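Local coordinates for protein diol-dehydratase (Roseburia inulinivorans, PDB 5I2A) that probably dehydrates vicinal diols such as 1,2-propanediol, acting as a B12-independent lyase of the glycyl radical enzyme family, at residues A[736-741]-A[755-760]; A[789-794]-A[811-816]; A[423-428]-A[546-551]; A[165-170]-A[440-445]. All coordinates share one frame; numbering follows the deposited sequence.

Interaction 1 of 4, residues A[736-741]-A[755-760]; sequences ASCNSV and FNMKMH
Phe755 presents its ring to Val741, Ser737 and Cys738, and these three residues meet it in three different ways. This is helix-on-strand packing inside the glycyl radical domain: the end of helix 734-741 rests against strand 756-759 and the residue just before it, an edge strand, within this chain, of a five-stranded mixed sheet. With CG anti to the backbone N (chi1 -173°), the Phe755 ring is carried up from the chain toward the helix. Val741 comes down over one face. Its CG2 lies 4.0 Å from the centroid of the Phe755 ring and 22° off the ring normal, a CH-pi contact displaced toward the rim, while Val741 CG1 sits 4.0 Å from Phe755 CD2. One turn earlier, Ser737 meets the ring edge-on, its OG close to the ring plane and 3.6 Å from Phe755 CZ. Cys738 approaches obliquely: its SG is 5.1 Å from the Phe755 ring centroid, a sulfur-aromatic contact, and comes within 3.9 Å of Phe755 CE2. Two residues further along the chain, Met757 sends its own side chain to the same helix, straight until it bends at the last torsion. All five touching residues are buried. Tyr780 of helix 766-781 meets Phe755 edge-to-face and also touches Cys738 and Val741, and Met788 of the neighbouring strand lies against Cys738, Phe755 and Met757, so a second helix and a second strand join the cluster. Methyl meets sulfur where Met757 CE lies 4.1 Å from Cys738 SG.

Interaction 2 of 4, residues A[789-794]-A[811-816]; sequences QFNVVD and LIVRVA
Arg814 reaches across Asn791 and Gln789, and its side chain can be followed from one to the other. At the root, Arg814 CB packs on the flat amide of Asn791, 3.4 Å from Asn791 OD1. CG leaves anti to the backbone N (chi1 -168°), and a bend at chi2 then turns the chain toward Gln789; Arg814 CG is 4.1 Å from Gln789 CD. At NE the approach tightens, with Arg814 NE 3.2 Å from Gln789 CD. The Gln789 amide comes to the edge of the guanidinium, its plane turned 77° against it. At the tip, Arg814 NH2 also faces this amide, whereas NH1 points past it to a hydrogen bond with Ser819 OG. Beneath the long side chain, the Arg814 backbone is held by Asn791. Asn791 OD1 accepts from Arg814 N at 2.7 Å. Asn791 ND2 donates to Arg814 O at 2.9 Å, and both bonds are fairly straight. One side-chain amide thus occupies both backbone polar groups of a single residue, as a neighbouring strand would. It does so between strands of different sheets, whose axes come within 6.5 Å at their closest. Strand 787-792 lies within the five-stranded sheet and pairs with strand 756-759; strand 812-814 pairs antiparallel with strand 819-821. The turn of this second pair holds Gly817, the predicted radical site, which is unmodified in this model. An arginine three residues ahead of this glycine, in the Arg-Val-Ala-Gly sequence that leads into the turn, is characteristic of the glycyl radical loop of this enzyme family.

Interaction 3 of 4, residues A[423-428]-A[546-551]; sequences RGATMD and AIYNFT
A Schellman motif ends helix 413-422 at Gly424, and the turn it makes lies against Tyr548 at the start of strand 548-556. The positive phi of Gly424 (125°) turns the chain out of the helix and brings its peptide up to the tyrosine: Gly424 O is 3.6 Å from Tyr548 CE1, and Ala425 CA is 3.5 Å from Tyr548 OH. Both contacts are oblique to the ring. Ile547 CG2 lies over the centre of one face, 3.6 Å above the plane of the Tyr548 ring. The phenol ends in a hydrogen bond with Glu429 OE1, the same oxygen that takes the Thr426 N-H. Thr426 is the N-cap of helix 427-431, and its side chain in turn caps a backbone N further on, the reciprocal pattern of a capping box, so Tyr548 meets the beginning of one helix and the end of another. Two residues along, Phe550 leaves the strand on the same side as Tyr548, and its CE1 comes 4.1 Å from Arg423 CB. Beyond CB the Arg423 chain bends away, to a salt bridge with Glu679 and a hydrogen bond from NE to Ser750 OG. The contact is at the surface and is modest in area. It joins the link between helices 413-422 and 427-431 to a mixed sheet in which strand 548-556 runs parallel to strand 447-448, whose Thr447 touches both aromatic side chains.

Interaction 4 of 4, residues A[165-170]-A[440-445]; sequences GHVTVQ and EPQVPG. With EDO (1,2-ethanediol), chain C.
Glu440 OE2 takes a 2.6 Å hydrogen bond from O1 of a bound 1,2-ethanediol, and His166 NE2 donates to the other hydroxyl, O2, at 2.8 Å, so the small diol bridges the two residues. This is very probably the active-site pocket: Glu440 follows Cys438 in a Gly-Cys-Val-Glu-Pro sequence like that of the cysteine loop of related glycyl radical dehydratases, and the ethanediol, probably from the crystallisation liquor, may mark where a diol substrate lies. Asp452, His283 and Ser284 also bond to it. Glu440 OE2 and ethanediol O2 both lie at the edge of the His166 ring, whose plane is turned 42° from the carboxylate. Away from the diol, the segments are joined by backbone groups and amides. Gln442, extended with CG anti to its backbone N, delivers OE1 to Thr168 N at 3.0 Å, the donor lying in the carbonyl plane on a lone pair. A water lies between His166 O and Gln442 NE2, its bond from the amide being weak. Thr168 then packs its CG2 on Pro444 CB at 3.6 Å, the two pointing the same way, while its hydroxyl bonds with Ser286 O and Asn434. Thr168 O receives Gly445 N at 2.8 Å, nearly along the C=O axis. Last in line is Gln170, whose OE1 bonds to Thr173 and whose NE2, shared with Asp532, donates to Gly445 O at 2.9 Å with an N-H...O angle of 165°.

Interactions 1, 2 and 4 are buried, and interaction 3 lies at the surface. Interactions 1 and 2 use adjacent strands of one sheet: Met757 N and Met759 N probably bond to Gln789 O and Asn791 O, respectively. One side of that pair meets a helix through apolar and sulfur groups, while the other meets the loop of the predicted radical site through amides and a guanidinium. Interactions 3 and 4, in the lyase-like part, have centres about 11 Å apart and touch where Ala425 CB packs on Val443 CG2. Aromatic rings carry interaction 3 and directed hydrogen bonds interaction 4. The nearest atoms of interactions 2 and 4 are about 8 Å apart, which would bring that loop near the probable diol pocket.

Interaction 1 of 4, residues A[736-741]-A[755-760]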
loop_
_atom_site.group_PDB
_atom_site.type_symbol
_atom_site.label_atom_id
_atom_site.label_comp_id
_atom_site.label_asym_id
_atom_site.label_seq_id
_atom_site.Cartn_x
_atom_site.Cartn_y
_atom_site.Cartn_z
ATOM N N ALA A 736 16.189 -49.445 12.916
ATOM C CA ALA A 736 17.074 -49.111 11.809
ATOM C C ALA A 736 16.516 -47.939 10.991
ATOM O O ALA A 736 17.263 -47.082 10.532
ATOM C CB ALA A 736 17.291 -50.323 10.909
ATOM N N SER A 737 15.206 -47.916 10.793
ATOM C CA SER A 737 14.608 -46.821 10.039
ATOM C C SER A 737 14.796 -45.482 10.770
ATOM O O SER A 737 15.216 -44.498 10.169
ATOM C CB SER A 737 13.125 -47.079 9.781
ATOM O OG SER A 737 12.563 -45.968 9.111
ATOM N N CYS A 738 14.477 -45.459 12.059
ATOM C CA CYS A 738 14.698 -44.283 12.885
ATOM C C CYS A 738 16.150 -43.811 12.818
ATOM O O CYS A 738 16.417 -42.611 12.688
ATOM C CB CYS A 738 14.306 -44.564 14.339
ATOM S SG CYS A 738 12.514 -44.684 14.622
ATOM N N ASN A 739 17.081 -44.756 12.889
ATOM C CA ASN A 739 18.501 -44.420 12.830
ATOM C C ASN A 739 18.845 -43.679 11.530
ATOM O O ASN A 739 19.568 -42.689 11.559
ATOM C CB ASN A 739 19.384 -45.677 12.968
ATOM C CG ASN A 739 19.347 -46.292 14.376
ATOM O OD1 ASN A 739 18.818 -45.712 15.326
ATOM N ND2 ASN A 739 19.923 -47.479 14.502
ATOM N N SER A 740 18.318 -44.152 10.401
ATOM C CA SER A 740 18.544 -43.483 9.121
ATOM C C SER A 740 17.980 -42.069 9.120
ATOM O O SER A 740 18.662 -41.128 8.729
ATOM C CB SER A 740 17.911 -44.256 7.957
ATOM O OG SER A 740 18.642 -45.409 7.597
ATOM N N VAL A 741 16.726 -41.938 9.536
ATOM C CA VAL A 741 16.010 -40.670 9.406
ATOM C C VAL A 741 16.633 -39.629 10.341
ATOM O O VAL A 741 16.672 -38.447 10.022
ATOM C CB VAL A 741 14.507 -40.834 9.700
ATOM C CG1 VAL A 741 13.789 -39.492 9.652
ATOM C CG2 VAL A 741 13.862 -41.812 8.692
ATOM N N PHE A 755 7.771 -37.493 10.211
ATOM C CA PHE A 755 8.154 -38.903 10.102
ATOM C C PHE A 755 6.926 -39.784 10.375
ATOM O O PHE A 755 6.489 -39.917 11.522
ATOM C CB PHE A 755 9.298 -39.222 11.078
ATOM C CG PHE A 755 9.900 -40.613 10.931
ATOM C CD1 PHE A 755 9.559 -41.451 9.870
ATOM C CD2 PHE A 755 10.809 -41.078 11.876
ATOM C CE1 PHE A 755 10.123 -42.718 9.750
ATOM C CE2 PHE A 755 11.379 -42.348 11.766
ATOM C CZ PHE A 755 11.033 -43.169 10.696
ATOM N N ASN A 756 6.376 -40.350 9.306
ATOM C CA ASN A 756 5.304 -41.348 9.379
ATOM C C ASN A 756 5.828 -42.749 9.615
ATOM O O ASN A 756 6.769 -43.174 8.956
ATOM C CB ASN A 756 4.497 -41.385 8.079
ATOM C CG ASN A 756 3.302 -40.464 8.091
ATOM O OD1 ASN A 756 2.717 -40.187 9.138
ATOM N ND2 ASN A 756 2.928 -39.985 6.909
ATOM N N MET A 757 5.175 -43.490 10.506
ATOM C CA MET A 757 5.423 -44.920 10.601
ATOM C C MET A 757 4.110 -45.689 10.782
ATOM O O MET A 757 3.179 -45.195 11.410
ATOM C CB MET A 757 6.398 -45.212 11.745
ATOM C CG MET A 757 6.840 -46.654 11.832
ATOM S SD MET A 757 8.106 -46.959 13.077
ATOM C CE MET A 757 9.573 -46.379 12.249
ATOM N N LYS A 758 4.026 -46.885 10.208
ATOM C CA LYS A 758 2.836 -47.718 10.381
ATOM C C LYS A 758 3.193 -48.986 11.166
ATOM O O LYS A 758 4.120 -49.709 10.804
ATOM C CB LYS A 758 2.206 -48.063 9.019
ATOM C CG LYS A 758 0.973 -48.978 9.096
ATOM C CD LYS A 758 0.172 -48.994 7.779
ATOM C CE LYS A 758 1.025 -49.493 6.641
ATOM N NZ LYS A 758 0.321 -49.506 5.324
ATOM N N MET A 759 2.464 -49.230 12.252
ATOM C CA MET A 759 2.681 -50.404 13.097
ATOM C C MET A 759 1.565 -51.390 12.901
ATOM O O MET A 759 0.407 -51.006 12.790
ATOM C CB MET A 759 2.725 -50.043 14.590
ATOM C CG MET A 759 3.475 -48.767 14.929
ATOM S SD MET A 759 5.180 -48.915 14.448
ATOM C CE MET A 759 5.696 -50.230 15.554
ATOM N N HIS A 760 1.903 -52.669 12.886
ATOM C CA HIS A 760 0.884 -53.688 13.011
ATOM C C HIS A 760 0.335 -53.594 14.439
ATOM O O HIS A 760 1.082 -53.313 15.355
ATOM C CB HIS A 760 1.451 -55.071 12.723
ATOM C CG HIS A 760 0.399 -56.124 12.625
ATOM N ND1 HIS A 760 -0.114 -56.766 13.730
ATOM C CD2 HIS A 760 -0.285 -56.602 11.557
ATOM C CE1 HIS A 760 -1.052 -57.611 13.347
ATOM N NE2 HIS A 760 -1.176 -57.531 12.034
#

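Interaction 2 of 4, residues A[789-794]-A[811-816]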
loop_
_atom_site.group_PDB
_atom_site.type_symbol
_atom_site.label_atom_id
_atom_site.label_comp_id
_atom_site.label_asym_id
_atom_site.label_seq_id
_atom_site.Cartn_x
_atom_site.Cartn_y
_atom_site.Cartn_z
ATOM N N GLN A 789 4.759 -39.963 14.129
ATOM C CA GLN A 789 3.334 -40.264 14.254
ATOM C C GLN A 789 3.006 -41.593 13.576
ATOM O O GLN A 789 3.720 -42.033 12.679
ATOM C CB GLN A 789 2.492 -39.150 13.648
ATOM C CG GLN A 789 2.737 -39.001 12.162
ATOM C CD GLN A 789 2.049 -37.780 11.557
ATOM O OE1 GLN A 789 1.595 -37.829 10.417
ATOM N NE2 GLN A 789 1.965 -36.692 12.319
ATOM N N PHE A 790 1.912 -42.213 14.004
ATOM C CA PHE A 790 1.687 -43.621 13.723
ATOM C C PHE A 790 0.284 -43.972 13.271
ATOM O O PHE A 790 -0.707 -43.571 13.885
ATOM C CB PHE A 790 2.000 -44.453 14.966
ATOM C CG PHE A 790 3.374 -44.224 15.514
ATOM C CD1 PHE A 790 3.626 -43.164 16.369
ATOM C CD2 PHE A 790 4.401 -45.085 15.200
ATOM C CE1 PHE A 790 4.890 -42.960 16.880
ATOM C CE2 PHE A 790 5.658 -44.891 15.714
ATOM C CZ PHE A 790 5.898 -43.827 16.558
ATOM N N ASN A 791 0.219 -44.735 12.189
ATOM C CA ASN A 791 -0.942 -45.567 11.911
ATOM C C ASN A 791 -0.790 -46.853 12.699
ATOM O O ASN A 791 0.320 -47.366 12.845
ATOM C CB ASN A 791 -1.062 -45.889 10.423
ATOM C CG ASN A 791 -1.887 -44.881 9.675
ATOM O OD1 ASN A 791 -3.052 -44.645 10.008
ATOM N ND2 ASN A 791 -1.280 -44.256 8.663
ATOM N N VAL A 792 -1.894 -47.369 13.214
ATOM C CA VAL A 792 -1.890 -48.691 13.845
ATOM C C VAL A 792 -3.076 -49.462 13.277
ATOM O O VAL A 792 -4.211 -49.228 13.657
ATOM C CB VAL A 792 -1.976 -48.616 15.379
ATOM C CG1 VAL A 792 -1.969 -50.040 15.990
ATOM C CG2 VAL A 792 -0.803 -47.790 15.946
ATOM N N VAL A 793 -2.802 -50.339 12.326
ATOM C CA VAL A 793 -3.865 -50.956 11.540
ATOM C C VAL A 793 -3.282 -52.111 10.747
ATOM O O VAL A 793 -2.110 -52.101 10.386
ATOM C CB VAL A 793 -4.545 -49.913 10.595
ATOM C CG1 VAL A 793 -3.587 -49.466 9.505
ATOM C CG2 VAL A 793 -5.863 -50.451 10.009
ATOM N N ASP A 794 -4.074 -53.138 10.497
ATOM C CA ASP A 794 -3.558 -54.208 9.665
ATOM C C ASP A 794 -4.062 -54.007 8.237
ATOM O O ASP A 794 -5.073 -53.341 8.011
ATOM C CB ASP A 794 -3.951 -55.580 10.213
ATOM C CG ASP A 794 -5.309 -56.007 9.766
ATOM O OD1 ASP A 794 -6.307 -55.417 10.222
ATOM O OD2 ASP A 794 -5.372 -56.935 8.934
ATOM N N LEU A 811 -14.040 -45.361 10.281
ATOM C CA LEU A 811 -12.630 -45.734 10.302
ATOM C C LEU A 811 -11.736 -44.510 10.040
ATOM O O LEU A 811 -11.913 -43.823 9.046
ATOM C CB LEU A 811 -12.347 -46.816 9.268
ATOM C CG LEU A 811 -10.880 -47.232 9.157
ATOM C CD1 LEU A 811 -10.434 -47.942 10.439
ATOM C CD2 LEU A 811 -10.680 -48.105 7.943
ATOM N N ILE A 812 -10.805 -44.245 10.953
ATOM C CA ILE A 812 -9.856 -43.139 10.824
ATOM C C ILE A 812 -8.478 -43.683 10.462
ATOM O O ILE A 812 -8.071 -44.708 10.996
ATOM C CB ILE A 812 -9.723 -42.325 12.144
ATOM C CG1 ILE A 812 -11.085 -41.839 12.646
ATOM C CG2 ILE A 812 -8.700 -41.188 12.002
ATOM C CD1 ILE A 812 -11.518 -40.527 12.120
ATOM N N VAL A 813 -7.762 -43.019 9.557
ATOM C CA VAL A 813 -6.343 -43.318 9.384
ATOM C C VAL A 813 -5.525 -42.050 9.528
ATOM O O VAL A 813 -6.043 -40.950 9.344
ATOM C CB VAL A 813 -6.018 -43.941 8.023
ATOM C CG1 VAL A 813 -6.664 -45.316 7.893
ATOM C CG2 VAL A 813 -6.441 -42.995 6.877
ATOM N N ARG A 814 -4.248 -42.220 9.851
ATOM C CA ARG A 814 -3.300 -41.126 9.824
ATOM C C ARG A 814 -2.869 -40.879 8.393
ATOM O O ARG A 814 -2.426 -41.811 7.724
ATOM C CB ARG A 814 -2.072 -41.435 10.687
ATOM C CG ARG A 814 -1.192 -40.216 10.932
ATOM C CD ARG A 814 -1.969 -39.126 11.687
ATOM N NE ARG A 814 -1.135 -37.969 12.046
ATOM C CZ ARG A 814 -1.565 -36.923 12.744
ATOM N NH1 ARG A 814 -2.829 -36.865 13.153
ATOM N NH2 ARG A 814 -0.734 -35.929 13.032
ATOM N N VAL A 815 -2.992 -39.639 7.919
ATOM C CA VAL A 815 -2.482 -39.296 6.594
ATOM C C VAL A 815 -1.040 -38.784 6.728
ATOM O O VAL A 815 -0.107 -39.565 6.662
ATOM C CB VAL A 815 -3.381 -38.247 5.876
ATOM C CG1 VAL A 815 -2.870 -37.974 4.478
ATOM C CG2 VAL A 815 -4.815 -38.737 5.816
ATOM N N ALA A 816 -0.858 -37.479 6.921
ATOM C CA ALA A 816 0.462 -36.964 7.307
ATOM C C ALA A 816 0.314 -35.638 8.034
ATOM O O ALA A 816 0.063 -34.612 7.417
ATOM C CB ALA A 816 1.364 -36.812 6.090
#

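Interaction 3 of 4, residues A[423-428]-A[546-551]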
loop_
_atom_site.group_PDB
_atom_site.type_symbol
_atom_site.label_atom_id
_atom_site.label_comp_id
_atom_site.label_asym_id
_atom_site.label_seq_id
_atom_site.Cartn_x
_atom_site.Cartn_y
_atom_site.Cartn_z
ATOM N N ARG A 423 16.344 -19.550 15.650
ATOM C CA ARG A 423 15.673 -18.674 14.690
ATOM C C ARG A 423 15.217 -17.369 15.333
ATOM O O ARG A 423 14.600 -16.549 14.673
ATOM C CB ARG A 423 14.457 -19.368 14.041
ATOM C CG ARG A 423 14.785 -20.662 13.276
ATOM C CD ARG A 423 16.032 -20.519 12.409
ATOM N NE ARG A 423 16.203 -21.609 11.441
ATOM C CZ ARG A 423 17.249 -21.704 10.621
ATOM N NH1 ARG A 423 18.221 -20.798 10.676
ATOM N NH2 ARG A 423 17.325 -22.695 9.741
ATOM N N GLY A 424 15.491 -17.190 16.624
ATOM C CA GLY A 424 15.351 -15.882 17.237
ATOM C C GLY A 424 14.467 -15.750 18.460
ATOM O O GLY A 424 14.395 -14.673 19.047
ATOM N N ALA A 425 13.778 -16.819 18.845
ATOM C CA ALA A 425 12.951 -16.779 20.056
ATOM C C ALA A 425 13.815 -16.712 21.318
ATOM O O ALA A 425 14.938 -17.196 21.310
ATOM C CB ALA A 425 12.046 -17.995 20.126
ATOM N N THR A 426 13.283 -16.144 22.398
ATOM C CA THR A 426 13.910 -16.333 23.705
ATOM C C THR A 426 13.636 -17.752 24.199
ATOM O O THR A 426 12.706 -18.423 23.741
ATOM C CB THR A 426 13.402 -15.335 24.787
ATOM O OG1 THR A 426 12.055 -15.648 25.134
ATOM C CG2 THR A 426 13.479 -13.877 24.306
ATOM N N MET A 427 14.443 -18.193 25.151
ATOM C CA MET A 427 14.222 -19.477 25.784
ATOM C C MET A 427 12.831 -19.574 26.430
ATOM O O MET A 427 12.160 -20.589 26.292
ATOM C CB MET A 427 15.304 -19.745 26.833
ATOM C CG MET A 427 15.195 -21.135 27.424
ATOM S SD MET A 427 15.737 -22.377 26.239
ATOM C CE MET A 427 17.451 -21.896 26.073
ATOM N N ASP A 428 12.397 -18.529 27.136
ATOM C CA ASP A 428 11.080 -18.560 27.774
ATOM C C ASP A 428 9.971 -18.717 26.719
ATOM O O ASP A 428 8.962 -19.364 26.960
ATOM C CB ASP A 428 10.801 -17.283 28.577
ATOM C CG ASP A 428 11.598 -17.196 29.887
ATOM O OD1 ASP A 428 12.314 -18.142 30.239
ATOM O OD2 ASP A 428 11.471 -16.166 30.572
ATOM N N ALA A 546 3.655 -8.563 13.506
ATOM C CA ALA A 546 4.057 -9.645 14.416
ATOM C C ALA A 546 5.511 -9.508 14.815
ATOM O O ALA A 546 6.340 -9.040 14.033
ATOM C CB ALA A 546 3.839 -11.029 13.780
ATOM N N ILE A 547 5.826 -9.954 16.021
ATOM C CA ILE A 547 7.211 -9.979 16.463
ATOM C C ILE A 547 8.030 -10.940 15.609
ATOM O O ILE A 547 9.102 -10.601 15.153
ATOM C CB ILE A 547 7.317 -10.372 17.938
ATOM C CG1 ILE A 547 6.665 -9.284 18.798
ATOM C CG2 ILE A 547 8.790 -10.591 18.336
ATOM C CD1 ILE A 547 6.631 -9.637 20.271
ATOM N N TYR A 548 7.506 -12.134 15.371
ATOM C CA TYR A 548 8.241 -13.129 14.598
ATOM C C TYR A 548 7.557 -13.330 13.259
ATOM O O TYR A 548 6.339 -13.499 13.190
ATOM C CB TYR A 548 8.347 -14.455 15.372
ATOM C CG TYR A 548 9.120 -14.281 16.649
ATOM C CD1 TYR A 548 10.476 -13.995 16.612
ATOM C CD2 TYR A 548 8.501 -14.363 17.888
ATOM C CE1 TYR A 548 11.201 -13.802 17.762
ATOM C CE2 TYR A 548 9.232 -14.168 19.067
ATOM C CZ TYR A 548 10.582 -13.885 18.987
ATOM O OH TYR A 548 11.334 -13.676 20.120
ATOM N N ASN A 549 8.355 -13.306 12.203
ATOM C CA ASN A 549 7.852 -13.432 10.851
ATOM C C ASN A 549 8.645 -14.452 10.074
ATOM O O ASN A 549 9.876 -14.362 10.003
ATOM C CB ASN A 549 7.898 -12.080 10.144
ATOM C CG ASN A 549 6.926 -11.107 10.735
ATOM O OD1 ASN A 549 5.736 -11.198 10.479
ATOM N ND2 ASN A 549 7.414 -10.201 11.569
ATOM N N PHE A 550 7.947 -15.433 9.512
ATOM C CA PHE A 550 8.612 -16.465 8.724
ATOM C C PHE A 550 7.859 -16.737 7.429
ATOM O O PHE A 550 6.713 -16.318 7.260
ATOM C CB PHE A 550 8.738 -17.781 9.515
ATOM C CG PHE A 550 9.439 -17.637 10.850
ATOM C CD1 PHE A 550 10.811 -17.465 10.918
ATOM C CD2 PHE A 550 8.719 -17.709 12.037
ATOM C CE1 PHE A 550 11.456 -17.348 12.156
ATOM C CE2 PHE A 550 9.347 -17.585 13.268
ATOM C CZ PHE A 550 10.727 -17.401 13.325
ATOM N N THR A 551 8.521 -17.456 6.530
ATOM C CA THR A 551 7.841 -18.125 5.438
ATOM C C THR A 551 8.337 -19.575 5.413
ATOM O O THR A 551 9.543 -19.825 5.412
ATOM C CB THR A 551 8.092 -17.423 4.079
ATOM O OG1 THR A 551 7.719 -16.044 4.176
ATOM C CG2 THR A 551 7.274 -18.089 2.977
#

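Interaction 4 of 4, residues A[165-170]-A[440-445]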
loop_
_atom_site.group_PDB
_atom_site.type_symbol
_atom_site.label_atom_id
_atom_site.label_comp_id
_atom_site.label_asym_id
_atom_site.label_seq_id
_atom_site.Cartn_x
_atom_site.Cartn_y
_atom_site.Cartn_z
ATOM N N GLY A 165 -3.762 -17.781 7.623
ATOM C CA GLY A 165 -3.993 -18.552 8.829
ATOM C C GLY A 165 -2.675 -19.016 9.431
ATOM O O GLY A 165 -1.767 -18.209 9.575
ATOM N N HIS A 166 -2.581 -20.305 9.759
ATOM C CA HIS A 166 -1.352 -20.918 10.278
ATOM C C HIS A 166 -0.804 -20.127 11.456
ATOM O O HIS A 166 0.304 -19.605 11.427
ATOM C CB HIS A 166 -0.308 -21.052 9.156
ATOM C CG HIS A 166 -0.706 -22.050 8.122
ATOM N ND1 HIS A 166 -1.765 -21.838 7.257
ATOM C CD2 HIS A 166 -0.262 -23.302 7.867
ATOM C CE1 HIS A 166 -1.931 -22.905 6.500
ATOM N NE2 HIS A 166 -1.021 -23.805 6.841
ATOM N N VAL A 167 -1.623 -20.034 12.486
ATOM C CA VAL A 167 -1.315 -19.210 13.626
ATOM C C VAL A 167 -2.023 -19.750 14.867
ATOM O O VAL A 167 -3.119 -20.327 14.785
ATOM C CB VAL A 167 -1.731 -17.733 13.382
ATOM C CG1 VAL A 167 -3.225 -17.643 13.099
ATOM C CG2 VAL A 167 -1.359 -16.845 14.581
ATOM N N THR A 168 -1.353 -19.589 16.003
ATOM C CA THR A 168 -1.961 -19.729 17.311
ATOM C C THR A 168 -2.028 -18.355 17.957
ATOM O O THR A 168 -1.029 -17.780 18.384
ATOM C CB THR A 168 -1.179 -20.665 18.230
ATOM O OG1 THR A 168 -1.195 -21.977 17.686
ATOM C CG2 THR A 168 -1.793 -20.661 19.633
ATOM N N VAL A 169 -3.241 -17.870 18.049
ATOM C CA VAL A 169 -3.537 -16.539 18.488
ATOM C C VAL A 169 -3.529 -16.534 20.040
ATOM O O VAL A 169 -3.409 -17.597 20.667
ATOM C CB VAL A 169 -4.899 -16.160 17.865
ATOM C CG1 VAL A 169 -6.088 -16.434 18.801
ATOM C CG2 VAL A 169 -4.876 -14.868 17.166
ATOM N N GLN A 170 -3.629 -15.365 20.665
ATOM C CA GLN A 170 -3.646 -15.287 22.125
ATOM C C GLN A 170 -5.027 -15.632 22.709
ATOM O O GLN A 170 -5.739 -14.750 23.183
ATOM C CB GLN A 170 -3.227 -13.884 22.598
ATOM C CG GLN A 170 -1.750 -13.524 22.398
ATOM C CD GLN A 170 -1.479 -12.017 22.550
ATOM O OE1 GLN A 170 -2.236 -11.298 23.209
ATOM N NE2 GLN A 170 -0.401 -11.539 21.925
ATOM N N GLU A 440 4.444 -27.808 12.349
ATOM C CA GLU A 440 5.197 -26.556 12.319
ATOM C C GLU A 440 5.209 -25.841 13.678
ATOM O O GLU A 440 4.190 -25.368 14.142
ATOM C CB GLU A 440 4.629 -25.629 11.228
ATOM C CG GLU A 440 4.439 -26.312 9.872
ATOM C CD GLU A 440 2.989 -26.691 9.597
ATOM O OE1 GLU A 440 2.651 -27.891 9.655
ATOM O OE2 GLU A 440 2.197 -25.788 9.293
ATOM N N PRO A 441 6.374 -25.765 14.322
ATOM C CA PRO A 441 6.408 -25.177 15.667
ATOM C C PRO A 441 6.413 -23.651 15.665
ATOM O O PRO A 441 6.932 -23.029 14.740
ATOM C CB PRO A 441 7.712 -25.732 16.254
ATOM C CG PRO A 441 8.570 -26.012 15.091
ATOM C CD PRO A 441 7.671 -26.329 13.919
ATOM N N GLN A 442 5.844 -23.043 16.693
ATOM C CA GLN A 442 5.786 -21.598 16.723
ATOM C C GLN A 442 5.677 -21.119 18.172
ATOM O O GLN A 442 5.158 -21.833 19.038
ATOM C CB GLN A 442 4.587 -21.121 15.921
ATOM C CG GLN A 442 4.040 -19.820 16.286
ATOM C CD GLN A 442 2.713 -19.492 15.644
ATOM O OE1 GLN A 442 1.663 -19.455 16.293
ATOM N NE2 GLN A 442 2.750 -19.352 14.333
ATOM N N VAL A 443 6.186 -19.924 18.439
ATOM C CA VAL A 443 5.887 -19.202 19.679
ATOM C C VAL A 443 4.497 -18.608 19.538
ATOM O O VAL A 443 4.273 -17.759 18.689
ATOM C CB VAL A 443 6.922 -18.089 19.952
ATOM C CG1 VAL A 443 6.511 -17.249 21.169
ATOM C CG2 VAL A 443 8.315 -18.701 20.129
ATOM N N PRO A 444 3.546 -19.065 20.351
ATOM C CA PRO A 444 2.155 -18.656 20.139
ATOM C C PRO A 444 1.913 -17.196 20.498
ATOM O O PRO A 444 2.568 -16.685 21.385
ATOM C CB PRO A 444 1.365 -19.582 21.090
ATOM C CG PRO A 444 2.321 -19.901 22.162
ATOM C CD PRO A 444 3.689 -19.968 21.501
ATOM N N GLY A 445 1.001 -16.549 19.787
ATOM C CA GLY A 445 0.577 -15.200 20.090
ATOM C C GLY A 445 1.562 -14.111 19.698
ATOM O O GLY A 445 1.358 -12.957 20.046
HETATM C C1 EDO C . -0.135 -27.577 7.413
HETATM O O1 EDO C . -0.157 -26.500 8.346
HETATM C C2 EDO C . -1.402 -27.471 6.557
HETATM O O2 EDO C . -1.373 -26.318 5.691
HETATM O O HOH W 1 1.746 -17.553 12.606
#